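Local coordinates for Glyoxalase/bleomycin resistance protein/dioxygenase (Vibrio splendidus, PDB 2RK9) that is of unconfirmed function but belongs to the glyoxalase/bleomycin resistance protein/dioxygenase superfamily, whose members bind small molecules or carry out metal-dependent chemistry, at residues Val41-Thr44 / Asp49-Leu52. The protein carries 1 engineered substitution. Numbering follows the deposited sequence.
Sequences VYLT and DVML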
# COMPACT_ATOMS: atom_id res chain seq x y z
N VAL B 41 -6.29 13.81 4.29
CA VAL B 41 -7.33 13.64 3.29
C VAL B 41 -7.55 12.15 3.04
O VAL B 41 -6.60 11.38 2.92
CB VAL B 41 -6.93 14.30 1.95
CG1 VAL B 41 -8.13 14.33 1.00
CG2 VAL B 41 -6.40 15.70 2.20
N TYR B 42 -8.82 11.74 2.99
CA TYR B 42 -9.14 10.34 2.75
C TYR B 42 -9.81 10.26 1.38
O TYR B 42 -10.88 10.83 1.18
CB TYR B 42 -10.10 9.82 3.82
CG TYR B 42 -10.21 8.31 3.83
CD1 TYR B 42 -9.49 7.55 4.73
CD2 TYR B 42 -11.03 7.65 2.91
CE1 TYR B 42 -9.57 6.16 4.73
CE2 TYR B 42 -11.12 6.26 2.90
CZ TYR B 42 -10.38 5.52 3.82
OH TYR B 42 -10.45 4.15 3.82
N LEU B 43 -9.18 9.57 0.44
CA LEU B 43 -9.75 9.46 -0.90
C LEU B 43 -10.09 8.04 -1.31
O LEU B 43 -9.71 7.07 -0.66
CB LEU B 43 -8.80 10.07 -1.94
CG LEU B 43 -8.37 11.52 -1.65
CD1 LEU B 43 -7.13 11.50 -0.79
CD2 LEU B 43 -8.08 12.24 -2.96
N THR B 44 -10.84 7.93 -2.40
CA THR B 44 -11.24 6.63 -2.92
C THR B 44 -11.44 6.73 -4.43
O THR B 44 -11.76 7.80 -4.96
CB THR B 44 -12.56 6.15 -2.28
OG1 THR B 44 -12.85 4.81 -2.70
CG2 THR B 44 -13.70 7.05 -2.68
N ASP B 49 -9.48 2.68 -1.41
CA ASP B 49 -9.09 3.86 -0.65
C ASP B 49 -7.59 4.13 -0.47
O ASP B 49 -6.76 3.22 -0.48
CB ASP B 49 -9.74 3.82 0.73
CG ASP B 49 -11.25 3.60 0.68
OD1 ASP B 49 -11.87 3.89 -0.36
OD2 ASP B 49 -11.81 3.15 1.70
N VAL B 50 -7.27 5.41 -0.28
CA VAL B 50 -5.91 5.86 -0.03
C VAL B 50 -5.98 7.10 0.86
O VAL B 50 -6.92 7.89 0.77
CB VAL B 50 -5.17 6.26 -1.35
CG1 VAL B 50 -5.89 7.39 -2.04
CG2 VAL B 50 -3.73 6.70 -1.04
N MSE B 51 -4.99 7.25 1.74
CA MSE B 51 -4.92 8.40 2.62
C MSE B 51 -3.70 9.26 2.30
O MSE B 51 -2.60 8.75 2.08
CB MSE B 51 -4.82 7.96 4.08
CG MSE B 51 -6.07 7.34 4.63
SE MSE B 51 -5.77 6.73 6.43
CE MSE B 51 -5.28 4.90 6.03
N LEU B 52 -3.91 10.58 2.27
CA LEU B 52 -2.82 11.51 2.02
C LEU B 52 -2.61 12.32 3.30
O LEU B 52 -3.57 12.76 3.93
CB LEU B 52 -3.16 12.46 0.87
CG LEU B 52 -3.45 11.82 -0.49
CD1 LEU B 52 -3.72 12.92 -1.52
CD2 LEU B 52 -2.29 10.93 -0.93
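Asp49 grips two hydroxyls of the neighbouring strand, one with each carboxylate oxygen. Thr44 OG1, lying alongside, donates to OD1 of Asp49 almost along its C-O axis at 2.7 Å. Tyr42 OH reaches OD2 of Asp49 at 2.7 Å, on its anti side but 33° out of the carboxylate plane. With CG placed anti to its carbonyl carbon (chi1 -52°), Asp49 brings OD2 to the ring edge, the ring and carboxylate planes standing 68° apart. Further along this face, Met51, a selenomethionine, lays CG against Tyr42 CD1 (3.4 Å) and sets its selenium obliquely beside the ring, a Met-aromatic contact; Tyr33 stacks on the same ring.

The face of Val41, Leu43, Val50 and Leu52 is buried and aliphatic between the strands. Leu43 CD1 meets Leu52 CG at 3.7 Å, and Val50 CG1 touches Leu43 CB; helix 16-26 covers Val41, Leu43 and Leu52, where branched aliphatic residues fill the core. Val50 also packs on Trp79 of the second subunit.

Four backbone bonds join the β-hairpin of strands 40-45 and 48-53, the last two strands of a βαβββ module as in this superfamily. Whereas the aliphatic face packs without directional bonds, the partly exposed Tyr42-Asp49 side adds hydrogen bonds to packing, and two hydroxyls, one on each oxygen, fix the carboxylate's rotation.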